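PDB 3CCG: HD superfamily hydrolase from Clostridium acetobutylicum ATCC 824, which probably hydrolyses diadenosine tetraphosphate symmetrically into two ADP molecules, using a site that holds two iron(III) ions. Local coordinates for residues A[32-37]-A[147-152]; A[49-54]-A[107-112]; A[64-69]-A[87-92]; A[112-117]-A[176-181]; A[155-160]-A[180-185]. All coordinates share one frame; numbering follows the deposited sequence.

Interaction 1: A[32-37]-A[147-152]; sequences VRLAGI and AADEDL
Arg-33 reaches Asp-149 with a single guanidinium nitrogen: NH1 lies 2.8 Å from OD1 of Asp-149, a salt bridge with an N-H...O angle of 169°. The chain starts with CG anti to the backbone N and bends at chi3 (61°). OD1 sits in the guanidinium plane and is approached on its syn side, but carboxylate and guanidinium planes stand 80° apart, consistent with a one-point bridge. A water accepts from Arg-33 NH2 and donates to Asp-149 OD1, giving that oxygen a second donor. Leu-34 follows, its CD2 resting 3.8 Å from Asp-149 OD1 and 4.4 Å from Ala-148 CB; beyond it lies Ile-128 of helix 121-132. One turn on, Ile-37 sets CD1 3.6 Å from OD1 of Asp-149 and CG2 against the Asp-149 carbonyl oxygen. Long helix 5-38 thus meets the C-terminal end of helix 141-150 through one charge pair flanked by aliphatic groups, an arrangement that probably favours an ionised Asp-149 while leaving its carboxylate hydrated.

Interaction 2: A[49-54]-A[107-112]; sequences GLVHDC and NAIEFH. With FE (Fe (III) ion), chain C; FE (Fe (III) ion), chain B.
His-52 and Asp-53 form the HD doublet that names this superfamily, and with His-112 they line its two-iron centre. Asp-53 bridges the metals: OD1 binds one iron at 2.2 Å, and OD2 binds the other at 2.5 Å. His-112 NE2 joins the OD1 iron at 2.2 Å, whereas His-52 NE2 ligates the OD2 iron. The close pair Asp-53 OD1 and His-112 NE2 is explained by their shared iron and is no hydrogen bond. His-23 and Asp-130 complete the protein ligands of the iron held by His-52, and His-86 those of the other. Between His-52 and His-112 the stack is T-shaped, planes at 87°, with the CD2 edge of His-52 over the rim of the His-112 face. Each ring is also held through ND1, which donates to a carbonyl three residues back: His-52 ND1 to Gly-49 O, tilted 25° from the carbonyl plane, and His-112 ND1 to Ile-109 O at 2.8 Å, in the carbonyl plane on a lone pair. Farther out, Val-51 CG2 and Ile-109 CD1 are closer than carbons usually come, 3.5 Å apart.

Interaction 3: A[64-69]-A[87-92]; sequences IEICTN and GLAGRI
Behind the surface that Ile-66 and Cys-67 present to Leu-88, Ala-89 and Ile-92, the carbonyl O of Ile-64 is gripped twice by Thr-68. Its N makes the helical bond, and its OG1 donates at 2.8 Å from above the carbonyl plane, satisfying the hydroxyl within its own helix. Across the interface no hydrogen bond forms. Cys-67 SG, anti to its own carbonyl carbon (chi1 -66°), lies against Leu-88, 3.6 Å from its CG, and 4.2 Å from Ala-89 CB. Ile-92 straddles the pair: CD1 comes 3.6 Å from Cys-67 CA, while CG2 meets CG2 of Ile-66 at 3.8 Å, the two isoleucine side chains running past one another with opposed directions. Short segments of helices 60-69 and 87-98 cross at 58°, their axes 9.0 Å apart at closest. Helix 87-98 begins just after the iron ligand His-86. The side-chain contacts are made by sulfur and aliphatic carbon, so the helices are held together here by dispersion and burial rather than by directional bonds.

Interaction 4: A[112-117]-A[176-181]; sequences HTTGRP and HNTIEA. With FE (Fe (III) ion), chain B.
Thr-114 and Thr-178 supply the direct polar link between the loop 112-117 and the start of helix 176-188. Thr-178 OG1 donates to Thr-114 O at 2.8 Å, in the carbonyl plane on a lone pair, with a C=O...O angle of 115°; Thr-178 CA adds a CA-H...O contact to the same oxygen. Within the loop, Thr-114 OG1, set between its backbone N and carbonyl carbon (chi1 59°), donates to Gly-115 O at 2.8 Å. A water gives a second kind of link, donating to both Arg-116 O and Ala-181 O, each at 2.9 Å. Van der Waals contacts fill the rest. Asn-177 CB lies 3.3 Å from Gly-115 O, and Ala-181 CB meets Arg-116 N at 3.4 Å. Pro-117 and Glu-180 run side by side, with CG of the proline 3.8 Å from CB of the glutamate. The Arg-116 guanidinium turns elsewhere, to a salt bridge with Glu-123. Nearer the metal, Thr-113 CG2 covers part of one face of the iron ligand His-112. Thr-114 O is therefore well satisfied, whereas Arg-116 N is buried against a methyl group with no polar partner in the model, a probable local cost.

Interaction 5: A[155-160]-A[180-185]; sequences ALLMSF and EARNYL
Two consecutive helices of the all-helical fold, 152-170 and 176-188, pack here in a broadly antiparallel way: their short segments run at 140° and approach to 9.8 Å between axes. Phe-160 and Leu-185 are central to the contact. Chi1 of Phe-160 (-65°) places CG anti to the carbonyl carbon, and the ring lies obliquely to all three of its partners in 180-185. CZ touches Ala-181 CB at 3.6 Å, CD2 comes 3.9 Å from Arg-182 CA, and CE2 lies 3.8 Å from Leu-185 CD1. The Phe-160 and Leu-185 side chains cross at about a right angle, and the same CD1 also approaches Leu-156 CB, although Leu-156 was modelled in two conformations and that detail is less certain. On the ring itself, Leu-156 O sits 3.3 Å above one face, toward the rim. Tyr-127 brings its own ring against Phe-160, joining this pair to helix 121-132. Arg-182 supplies its aliphatic part to the contact and its charge elsewhere: NE forms a salt bridge with Asp-161, and NH1 donates to Gly-172 O of the second subunit, so the helix also faces the dimer partner. Its chain is extended from CG to NE, and Leu-157 packs obliquely across it, CD1 being 3.7 Å from CG of Arg-182.

From the N terminus, helix 5-38 opens interaction 1, whose loop closes only at 147-152. Nested within it, interaction 2 returns helix 42-51 to helix 103-110, and interaction 3, nested again, joins helices 60-69 and 87-98; Arg-91 ties these inner two by reaching Asn-107 and Glu-110. Interaction 4 starts where interaction 2 ends, sharing His-112, and runs to 176-181, so it crosses interaction 1 and carries the iron site toward the C-terminal helix. Interaction 5 follows interaction 1 in series, touching it where Ala-155 packs on Ala-147 and Ala-148, and shares Glu-180 and Ala-181 with interaction 4. Interactions 1 and 3 lie on opposite sides of the chain's centre, about 29 Å apart between centres.

Interaction 1: A[32-37]-A[147-152]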
# COMPACT_ATOMS: atom_id res chain seq x y z
N VAL A 32 -10.54 -7.70 -26.93
CA VAL A 32 -10.49 -7.42 -28.36
C VAL A 32 -11.19 -6.11 -28.67
O VAL A 32 -10.68 -5.30 -29.46
CB VAL A 32 -11.06 -8.61 -29.16
CG1 VAL A 32 -11.30 -8.24 -30.66
CG2 VAL A 32 -10.13 -9.80 -29.07
N ARG A 33 -12.33 -5.88 -28.03
CA ARG A 33 -13.10 -4.64 -28.25
C ARG A 33 -12.26 -3.41 -27.83
O ARG A 33 -12.08 -2.41 -28.56
CB ARG A 33 -14.42 -4.69 -27.50
CG ARG A 33 -15.33 -3.47 -27.72
CD ARG A 33 -16.62 -3.58 -26.99
NE ARG A 33 -16.46 -3.67 -25.54
CZ ARG A 33 -16.22 -2.64 -24.76
NH1 ARG A 33 -16.06 -1.44 -25.27
NH2 ARG A 33 -16.10 -2.84 -23.45
N LEU A 34 -11.62 -3.52 -26.65
CA LEU A 34 -10.84 -2.41 -26.16
C LEU A 34 -9.60 -2.19 -27.02
O LEU A 34 -9.10 -1.08 -27.19
CB LEU A 34 -10.47 -2.63 -24.67
CG LEU A 34 -11.59 -2.56 -23.66
CD1 LEU A 34 -11.09 -3.01 -22.28
CD2 LEU A 34 -12.19 -1.14 -23.56
N ALA A 35 -9.05 -3.27 -27.53
CA ALA A 35 -7.91 -3.19 -28.41
C ALA A 35 -8.20 -2.38 -29.66
O ALA A 35 -7.35 -1.69 -30.17
CB ALA A 35 -7.41 -4.60 -28.80
N GLY A 36 -9.42 -2.57 -30.15
CA GLY A 36 -9.90 -1.80 -31.30
C GLY A 36 -9.95 -0.32 -30.96
O GLY A 36 -9.49 0.52 -31.74
N ILE A 37 -10.50 0.02 -29.80
CA ILE A 37 -10.60 1.42 -29.36
C ILE A 37 -9.22 2.08 -29.19
O ILE A 37 -9.02 3.24 -29.59
CB ILE A 37 -11.35 1.53 -28.03
CG1 ILE A 37 -12.83 1.17 -28.22
CG2 ILE A 37 -11.19 2.95 -27.39
CD1 ILE A 37 -13.64 0.94 -26.95
N ALA A 147 -15.81 4.62 -18.38
CA ALA A 147 -14.47 5.14 -18.20
C ALA A 147 -13.47 4.35 -19.02
O ALA A 147 -12.56 4.90 -19.65
CB ALA A 147 -14.11 5.13 -16.69
N ALA A 148 -13.66 3.03 -19.07
CA ALA A 148 -12.72 2.19 -19.83
C ALA A 148 -12.77 2.54 -21.31
O ALA A 148 -11.76 2.52 -21.98
CB ALA A 148 -13.00 0.69 -19.61
N ASP A 149 -13.97 2.85 -21.79
CA ASP A 149 -14.11 3.20 -23.21
C ASP A 149 -13.45 4.53 -23.59
O ASP A 149 -13.05 4.73 -24.72
CB ASP A 149 -15.59 3.22 -23.62
CG ASP A 149 -16.16 1.85 -23.80
OD1 ASP A 149 -15.39 0.87 -23.86
OD2 ASP A 149 -17.39 1.75 -23.95
N GLU A 150 -13.31 5.43 -22.62
CA GLU A 150 -12.82 6.80 -22.87
C GLU A 150 -11.45 7.15 -22.30
O GLU A 150 -10.66 7.87 -22.92
CB GLU A 150 -13.78 7.79 -22.21
CG GLU A 150 -15.23 7.65 -22.63
CD GLU A 150 -16.18 8.42 -21.72
OE1 GLU A 150 -15.70 9.06 -20.74
OE2 GLU A 150 -17.41 8.38 -21.97
N ASP A 151 -11.19 6.66 -21.10
CA ASP A 151 -10.01 7.02 -20.35
C ASP A 151 -9.59 5.84 -19.46
O ASP A 151 -9.99 5.69 -18.31
CB ASP A 151 -10.37 8.26 -19.54
CG ASP A 151 -9.18 8.85 -18.79
OD1 ASP A 151 -8.10 8.24 -18.78
OD2 ASP A 151 -9.34 9.95 -18.20
N LEU A 152 -8.81 4.99 -20.09
CA LEU A 152 -8.36 3.74 -19.52
C LEU A 152 -7.66 3.96 -18.17
O LEU A 152 -7.95 3.26 -17.22
CB LEU A 152 -7.45 3.03 -20.53
CG LEU A 152 -7.05 1.59 -20.29
CD1 LEU A 152 -8.34 0.77 -20.03
CD2 LEU A 152 -6.23 1.08 -21.49
O HOH W 1 -16.59 -0.59 -21.67

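Interaction 2: A[49-54]-A[107-112]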
# COMPACT_ATOMS: atom_id res chain seq x y z
N GLY A 49 -6.51 -12.37 -23.20
CA GLY A 49 -7.80 -12.40 -22.55
C GLY A 49 -8.33 -13.83 -22.39
O GLY A 49 -8.89 -14.24 -21.37
N LEU A 50 -8.14 -14.63 -23.44
CA LEU A 50 -8.60 -16.00 -23.40
C LEU A 50 -7.93 -16.81 -22.28
O LEU A 50 -8.62 -17.56 -21.58
CB LEU A 50 -8.38 -16.69 -24.74
CG LEU A 50 -8.86 -18.16 -24.87
CD1 LEU A 50 -10.35 -18.30 -24.58
CD2 LEU A 50 -8.46 -18.69 -26.24
N VAL A 51 -6.62 -16.67 -22.13
CA VAL A 51 -5.88 -17.56 -21.23
C VAL A 51 -5.52 -16.96 -19.88
O VAL A 51 -4.95 -17.64 -19.03
CB VAL A 51 -4.60 -18.09 -21.91
CG1 VAL A 51 -4.92 -18.67 -23.31
CG2 VAL A 51 -3.57 -17.02 -22.03
N HIS A 52 -5.97 -15.75 -19.61
CA HIS A 52 -5.51 -15.01 -18.42
C HIS A 52 -5.79 -15.78 -17.13
O HIS A 52 -5.00 -15.64 -16.18
CB HIS A 52 -6.12 -13.61 -18.33
CG HIS A 52 -7.52 -13.61 -17.82
ND1 HIS A 52 -8.63 -13.99 -18.55
CD2 HIS A 52 -7.98 -13.30 -16.59
CE1 HIS A 52 -9.71 -13.89 -17.79
NE2 HIS A 52 -9.34 -13.49 -16.59
N ASP A 53 -6.88 -16.55 -17.08
CA ASP A 53 -7.30 -17.23 -15.85
C ASP A 53 -6.96 -18.73 -15.96
O ASP A 53 -7.57 -19.53 -15.27
CB ASP A 53 -8.79 -17.02 -15.50
CG ASP A 53 -9.03 -15.99 -14.47
OD1 ASP A 53 -8.10 -15.46 -13.85
OD2 ASP A 53 -10.21 -15.66 -14.26
N CYS A 54 -6.03 -19.12 -16.81
CA CYS A 54 -5.75 -20.54 -17.00
C CYS A 54 -5.38 -21.31 -15.69
O CYS A 54 -5.52 -22.57 -15.61
CB CYS A 54 -4.76 -20.78 -18.16
SG CYS A 54 -3.09 -20.23 -17.85
N ASN A 107 3.18 -10.78 -19.58
CA ASN A 107 3.03 -9.76 -18.54
C ASN A 107 1.54 -9.47 -18.23
O ASN A 107 1.13 -9.30 -17.07
CB ASN A 107 3.70 -8.43 -18.91
CG ASN A 107 5.21 -8.51 -18.82
OD1 ASN A 107 5.75 -9.32 -18.07
ND2 ASN A 107 5.90 -7.66 -19.61
N ALA A 108 0.72 -9.35 -19.28
CA ALA A 108 -0.69 -9.04 -19.11
C ALA A 108 -1.37 -10.14 -18.26
O ALA A 108 -2.21 -9.85 -17.44
CB ALA A 108 -1.34 -8.91 -20.46
N ILE A 109 -1.01 -11.40 -18.49
CA ILE A 109 -1.54 -12.50 -17.69
C ILE A 109 -0.99 -12.39 -16.25
O ILE A 109 -1.75 -12.42 -15.28
CB ILE A 109 -1.14 -13.84 -18.29
CG1 ILE A 109 -1.67 -14.01 -19.72
CG2 ILE A 109 -1.60 -14.97 -17.43
CD1 ILE A 109 -1.03 -15.23 -20.46
N GLU A 110 0.31 -12.24 -16.13
CA GLU A 110 0.93 -12.19 -14.81
C GLU A 110 0.32 -11.14 -13.89
O GLU A 110 0.13 -11.41 -12.69
CB GLU A 110 2.42 -11.91 -14.90
CG GLU A 110 3.13 -11.80 -13.58
CD GLU A 110 4.65 -11.75 -13.72
OE1 GLU A 110 5.18 -11.67 -14.82
OE2 GLU A 110 5.29 -11.68 -12.66
N PHE A 111 0.10 -9.95 -14.40
CA PHE A 111 -0.29 -8.81 -13.55
C PHE A 111 -1.74 -8.46 -13.58
O PHE A 111 -2.20 -7.42 -13.04
CB PHE A 111 0.59 -7.58 -13.86
CG PHE A 111 2.04 -7.80 -13.55
CD1 PHE A 111 2.46 -7.87 -12.25
CD2 PHE A 111 2.97 -8.05 -14.55
CE1 PHE A 111 3.78 -8.08 -11.97
CE2 PHE A 111 4.29 -8.27 -14.26
CZ PHE A 111 4.68 -8.31 -12.97
N HIS A 112 -2.54 -9.37 -14.11
CA HIS A 112 -3.95 -9.04 -14.20
C HIS A 112 -4.68 -9.02 -12.87
O HIS A 112 -5.77 -8.46 -12.82
CB HIS A 112 -4.72 -10.01 -15.15
CG HIS A 112 -5.16 -11.31 -14.54
ND1 HIS A 112 -4.43 -12.47 -14.54
CD2 HIS A 112 -6.34 -11.60 -13.93
CE1 HIS A 112 -5.13 -13.42 -13.91
NE2 HIS A 112 -6.31 -12.92 -13.57
FE FE C . -10.71 -13.24 -14.48
FE FE B . -8.04 -13.76 -12.50
O HOH W 2 -9.23 -12.72 -13.80
O HOH W 3 -8.11 -12.14 -11.16

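Interaction 3: A[64-69]-A[87-92]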
# COMPACT_ATOMS: atom_id res chain seq x y z
N ILE A 64 1.52 -21.85 -5.50
CA ILE A 64 2.79 -21.49 -4.90
C ILE A 64 3.88 -22.46 -5.37
O ILE A 64 5.01 -22.03 -5.70
CB ILE A 64 2.67 -21.49 -3.38
CG1 ILE A 64 1.78 -20.34 -2.91
CG2 ILE A 64 4.07 -21.41 -2.70
CD1 ILE A 64 1.30 -20.53 -1.42
N GLU A 65 3.57 -23.73 -5.40
CA GLU A 65 4.52 -24.75 -5.85
C GLU A 65 4.96 -24.59 -7.32
O GLU A 65 6.13 -24.89 -7.66
CB GLU A 65 3.91 -26.13 -5.60
CG GLU A 65 3.97 -26.49 -4.15
CD GLU A 65 3.04 -27.63 -3.73
OE1 GLU A 65 2.11 -27.97 -4.52
OE2 GLU A 65 3.20 -28.11 -2.56
N ILE A 66 4.03 -24.21 -8.18
CA ILE A 66 4.35 -23.96 -9.59
C ILE A 66 5.27 -22.75 -9.70
O ILE A 66 6.34 -22.81 -10.39
CB ILE A 66 3.09 -23.75 -10.42
CG1 ILE A 66 2.37 -25.08 -10.55
CG2 ILE A 66 3.43 -23.17 -11.81
CD1 ILE A 66 0.90 -24.96 -11.07
N CYS A 67 5.00 -21.67 -9.00
CA CYS A 67 5.78 -20.48 -9.11
C CYS A 67 7.21 -20.73 -8.55
O CYS A 67 8.21 -20.36 -9.17
CB CYS A 67 5.19 -19.34 -8.35
SG CYS A 67 3.58 -18.79 -9.02
N THR A 68 7.25 -21.39 -7.41
CA THR A 68 8.53 -21.69 -6.74
C THR A 68 9.39 -22.63 -7.57
O THR A 68 10.61 -22.40 -7.78
CB THR A 68 8.26 -22.29 -5.36
OG1 THR A 68 7.53 -21.37 -4.55
CG2 THR A 68 9.60 -22.64 -4.70
N ASN A 69 8.80 -23.68 -8.11
CA ASN A 69 9.52 -24.67 -8.92
C ASN A 69 10.14 -24.03 -10.15
O ASN A 69 11.23 -24.42 -10.57
CB ASN A 69 8.63 -25.81 -9.36
CG ASN A 69 9.42 -26.94 -9.98
OD1 ASN A 69 9.34 -27.15 -11.20
ND2 ASN A 69 10.20 -27.61 -9.18
N GLY A 87 -2.27 -15.16 -11.30
CA GLY A 87 -1.71 -14.47 -12.48
C GLY A 87 -0.32 -15.02 -12.87
O GLY A 87 -0.06 -15.37 -14.00
N LEU A 88 0.58 -15.08 -11.89
CA LEU A 88 1.97 -15.56 -12.16
C LEU A 88 1.92 -17.00 -12.54
O LEU A 88 2.59 -17.41 -13.47
CB LEU A 88 2.84 -15.33 -10.93
CG LEU A 88 4.27 -15.86 -11.04
CD1 LEU A 88 5.03 -15.34 -12.30
CD2 LEU A 88 5.08 -15.53 -9.79
N ALA A 89 1.10 -17.84 -11.88
CA ALA A 89 1.04 -19.28 -12.22
C ALA A 89 0.49 -19.40 -13.65
O ALA A 89 0.97 -20.19 -14.42
CB ALA A 89 0.21 -20.13 -11.22
N GLY A 90 -0.47 -18.54 -14.00
CA GLY A 90 -1.02 -18.53 -15.35
C GLY A 90 -0.01 -18.13 -16.39
O GLY A 90 -0.01 -18.69 -17.49
N ARG A 91 0.85 -17.18 -16.06
CA ARG A 91 1.95 -16.82 -16.97
C ARG A 91 2.82 -18.03 -17.21
O ARG A 91 3.20 -18.35 -18.37
CB ARG A 91 2.76 -15.69 -16.40
CG ARG A 91 4.05 -15.38 -17.11
CD ARG A 91 5.04 -14.47 -16.36
NE ARG A 91 6.21 -14.35 -17.19
CZ ARG A 91 6.57 -13.27 -17.85
NH1 ARG A 91 5.92 -12.15 -17.70
NH2 ARG A 91 7.67 -13.32 -18.60
N ILE A 92 3.13 -18.74 -16.15
CA ILE A 92 3.99 -19.93 -16.25
C ILE A 92 3.35 -21.02 -17.09
O ILE A 92 4.00 -21.65 -17.96
CB ILE A 92 4.37 -20.44 -14.86
CG1 ILE A 92 5.29 -19.45 -14.20
CG2 ILE A 92 5.07 -21.80 -14.94
CD1 ILE A 92 5.50 -19.76 -12.66

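Interaction 4: A[112-117]-A[176-181]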
# COMPACT_ATOMS: atom_id res chain seq x y z
N HIS A 112 -2.54 -9.37 -14.11
CA HIS A 112 -3.95 -9.04 -14.20
C HIS A 112 -4.68 -9.02 -12.87
O HIS A 112 -5.77 -8.46 -12.82
CB HIS A 112 -4.72 -10.01 -15.15
CG HIS A 112 -5.16 -11.31 -14.54
ND1 HIS A 112 -4.43 -12.47 -14.54
CD2 HIS A 112 -6.34 -11.60 -13.93
CE1 HIS A 112 -5.13 -13.42 -13.91
NE2 HIS A 112 -6.31 -12.92 -13.57
N THR A 113 -4.13 -9.66 -11.85
CA THR A 113 -4.84 -9.78 -10.54
C THR A 113 -4.63 -8.57 -9.65
O THR A 113 -5.50 -8.26 -8.83
CB THR A 113 -4.50 -11.05 -9.76
OG1 THR A 113 -3.11 -10.99 -9.31
CG2 THR A 113 -4.72 -12.26 -10.59
N THR A 114 -3.49 -7.90 -9.82
CA THR A 114 -3.12 -6.76 -9.00
C THR A 114 -2.78 -5.46 -9.71
O THR A 114 -2.83 -4.37 -9.13
CB THR A 114 -1.81 -7.08 -8.17
OG1 THR A 114 -0.74 -7.39 -9.06
CG2 THR A 114 -2.01 -8.27 -7.22
N GLY A 115 -2.40 -5.55 -10.96
CA GLY A 115 -1.82 -4.43 -11.65
C GLY A 115 -0.37 -4.25 -11.15
O GLY A 115 0.15 -5.03 -10.33
N ARG A 116 0.30 -3.25 -11.69
CA ARG A 116 1.66 -2.92 -11.26
C ARG A 116 2.00 -1.56 -11.78
O ARG A 116 1.27 -1.00 -12.60
CB ARG A 116 2.66 -3.95 -11.78
CG ARG A 116 2.81 -3.98 -13.35
CD ARG A 116 4.06 -4.68 -13.78
NE ARG A 116 4.13 -4.84 -15.22
CZ ARG A 116 5.21 -5.29 -15.85
NH1 ARG A 116 6.32 -5.55 -15.20
NH2 ARG A 116 5.20 -5.44 -17.17
N PRO A 117 3.12 -1.00 -11.32
CA PRO A 117 3.50 0.24 -11.97
C PRO A 117 3.93 0.04 -13.41
O PRO A 117 4.39 -1.01 -13.78
CB PRO A 117 4.73 0.70 -11.17
CG PRO A 117 4.77 -0.11 -9.98
CD PRO A 117 3.98 -1.36 -10.19
N HIS A 176 1.24 -4.91 -2.31
CA HIS A 176 2.06 -3.77 -2.71
C HIS A 176 1.95 -3.41 -4.17
O HIS A 176 2.04 -2.26 -4.56
CB HIS A 176 3.55 -3.97 -2.34
CG HIS A 176 4.27 -4.95 -3.20
ND1 HIS A 176 5.03 -4.57 -4.28
CD2 HIS A 176 4.30 -6.30 -3.17
CE1 HIS A 176 5.54 -5.65 -4.85
NE2 HIS A 176 5.09 -6.71 -4.21
N ASN A 177 1.70 -4.42 -5.03
CA ASN A 177 1.62 -4.12 -6.46
C ASN A 177 0.45 -3.21 -6.81
O ASN A 177 0.54 -2.34 -7.69
CB ASN A 177 1.56 -5.38 -7.33
CG ASN A 177 2.94 -5.92 -7.66
OD1 ASN A 177 3.93 -5.21 -7.58
ND2 ASN A 177 3.00 -7.18 -8.02
N THR A 178 -0.65 -3.41 -6.10
CA THR A 178 -1.84 -2.61 -6.33
C THR A 178 -1.61 -1.17 -5.83
O THR A 178 -1.94 -0.16 -6.50
CB THR A 178 -3.05 -3.24 -5.73
OG1 THR A 178 -3.23 -4.52 -6.35
CG2 THR A 178 -4.25 -2.35 -6.04
N ILE A 179 -0.95 -1.08 -4.67
CA ILE A 179 -0.67 0.24 -4.09
C ILE A 179 0.30 1.01 -5.02
O ILE A 179 0.10 2.21 -5.35
CB ILE A 179 -0.09 0.12 -2.66
CG1 ILE A 179 -1.03 -0.63 -1.71
CG2 ILE A 179 0.25 1.51 -2.10
CD1 ILE A 179 -2.48 -0.13 -1.66
N GLU A 180 1.32 0.30 -5.46
CA GLU A 180 2.37 0.89 -6.32
C GLU A 180 1.81 1.22 -7.72
O GLU A 180 2.11 2.27 -8.29
CB GLU A 180 3.64 0.04 -6.35
CG GLU A 180 4.21 0.05 -4.94
CD GLU A 180 5.06 -1.11 -4.50
OE1 GLU A 180 5.42 -1.95 -5.34
OE2 GLU A 180 5.39 -1.15 -3.27
N ALA A 181 0.89 0.39 -8.20
CA ALA A 181 0.23 0.65 -9.45
C ALA A 181 -0.57 1.95 -9.41
O ALA A 181 -0.56 2.76 -10.35
CB ALA A 181 -0.71 -0.56 -9.81
FE FE B . -8.04 -13.76 -12.50
O HOH W 4 1.29 -8.98 -8.48
O HOH W 5 0.36 1.70 -12.85
O HOH W 2 -9.23 -12.72 -13.80
O HOH W 3 -8.11 -12.14 -11.16

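Interaction 5: A[155-160]-A[180-185]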
# COMPACT_ATOMS: atom_id res chain seq x y z
N ALA A 155 -10.13 4.57 -15.52
CA ALA A 155 -10.82 3.36 -15.15
C ALA A 155 -9.98 2.53 -14.18
O ALA A 155 -10.49 2.00 -13.21
CB ALA A 155 -11.15 2.55 -16.43
N LEU A 156 -8.69 2.38 -14.47
CA LEU A 156 -7.83 1.59 -13.57
C LEU A 156 -7.81 2.23 -12.18
O LEU A 156 -8.07 1.56 -11.17
CB LEU A 156 -6.43 1.44 -14.10
CG LEU A 156 -6.17 0.18 -14.92
CD1 LEU A 156 -6.90 0.19 -16.24
CD2 LEU A 156 -4.66 0.04 -15.14
N LEU A 157 -7.62 3.55 -12.17
CA LEU A 157 -7.57 4.27 -10.90
C LEU A 157 -8.84 4.04 -10.09
O LEU A 157 -8.79 3.74 -8.90
CB LEU A 157 -7.25 5.74 -11.17
CG LEU A 157 -6.96 6.67 -9.99
CD1 LEU A 157 -5.94 6.05 -9.04
CD2 LEU A 157 -6.49 8.05 -10.50
N MSE A 158 -9.99 4.12 -10.76
CA MSE A 158 -11.25 3.87 -10.11
C MSE A 158 -11.29 2.45 -9.53
O MSE A 158 -11.80 2.21 -8.44
CB MSE A 158 -12.38 4.09 -11.11
CG MSE A 158 -12.46 5.51 -11.64
SE MSE A 158 -13.64 5.63 -13.15
CE MSE A 158 -15.01 4.36 -12.37
N SER A 159 -10.78 1.50 -10.31
CA SER A 159 -10.76 0.09 -9.86
C SER A 159 -9.86 -0.15 -8.65
O SER A 159 -10.25 -0.85 -7.69
CB SER A 159 -10.38 -0.85 -11.03
OG SER A 159 -10.52 -2.20 -10.64
N PHE A 160 -8.66 0.44 -8.69
CA PHE A 160 -7.68 0.32 -7.61
C PHE A 160 -8.27 0.91 -6.31
O PHE A 160 -8.18 0.31 -5.23
CB PHE A 160 -6.37 1.02 -7.96
CG PHE A 160 -5.63 0.42 -9.12
CD1 PHE A 160 -5.62 -0.94 -9.36
CD2 PHE A 160 -4.83 1.20 -9.87
CE1 PHE A 160 -4.87 -1.46 -10.39
CE2 PHE A 160 -4.05 0.69 -10.89
CZ PHE A 160 -4.10 -0.63 -11.16
N GLU A 180 1.32 0.30 -5.46
CA GLU A 180 2.37 0.89 -6.32
C GLU A 180 1.81 1.22 -7.72
O GLU A 180 2.11 2.27 -8.29
CB GLU A 180 3.64 0.04 -6.35
CG GLU A 180 4.21 0.05 -4.94
CD GLU A 180 5.06 -1.11 -4.50
OE1 GLU A 180 5.42 -1.95 -5.34
OE2 GLU A 180 5.39 -1.15 -3.27
N ALA A 181 0.89 0.39 -8.20
CA ALA A 181 0.23 0.65 -9.45
C ALA A 181 -0.57 1.95 -9.41
O ALA A 181 -0.56 2.76 -10.35
CB ALA A 181 -0.71 -0.56 -9.81
N ARG A 182 -1.32 2.13 -8.35
CA ARG A 182 -2.11 3.31 -8.13
C ARG A 182 -1.20 4.55 -8.01
O ARG A 182 -1.46 5.57 -8.66
CB ARG A 182 -3.02 3.17 -6.91
CG ARG A 182 -3.80 4.38 -6.55
CD ARG A 182 -4.60 4.21 -5.31
NE ARG A 182 -5.21 5.50 -4.96
CZ ARG A 182 -4.53 6.47 -4.35
NH1 ARG A 182 -3.28 6.30 -3.99
NH2 ARG A 182 -5.12 7.63 -4.12
N ASN A 183 -0.15 4.47 -7.20
CA ASN A 183 0.73 5.61 -7.03
C ASN A 183 1.29 6.04 -8.36
O ASN A 183 1.40 7.23 -8.65
CB ASN A 183 1.88 5.34 -6.04
CG ASN A 183 1.44 5.34 -4.59
OD1 ASN A 183 0.47 5.96 -4.23
ND2 ASN A 183 2.19 4.62 -3.77
N TYR A 184 1.70 5.07 -9.16
CA TYR A 184 2.31 5.33 -10.47
C TYR A 184 1.33 6.10 -11.37
O TYR A 184 1.71 7.07 -12.03
CB TYR A 184 2.76 4.01 -11.11
CG TYR A 184 3.47 4.25 -12.41
CD1 TYR A 184 2.76 4.41 -13.57
CD2 TYR A 184 4.86 4.30 -12.47
CE1 TYR A 184 3.39 4.64 -14.77
CE2 TYR A 184 5.52 4.53 -13.67
CZ TYR A 184 4.76 4.70 -14.81
OH TYR A 184 5.40 4.94 -16.01
N LEU A 185 0.06 5.71 -11.39
CA LEU A 185 -0.96 6.42 -12.19
C LEU A 185 -1.18 7.83 -11.66
O LEU A 185 -1.31 8.76 -12.44
CB LEU A 185 -2.28 5.67 -12.27
CG LEU A 185 -2.18 4.37 -13.09
CD1 LEU A 185 -3.58 3.76 -13.11
CD2 LEU A 185 -1.63 4.64 -14.49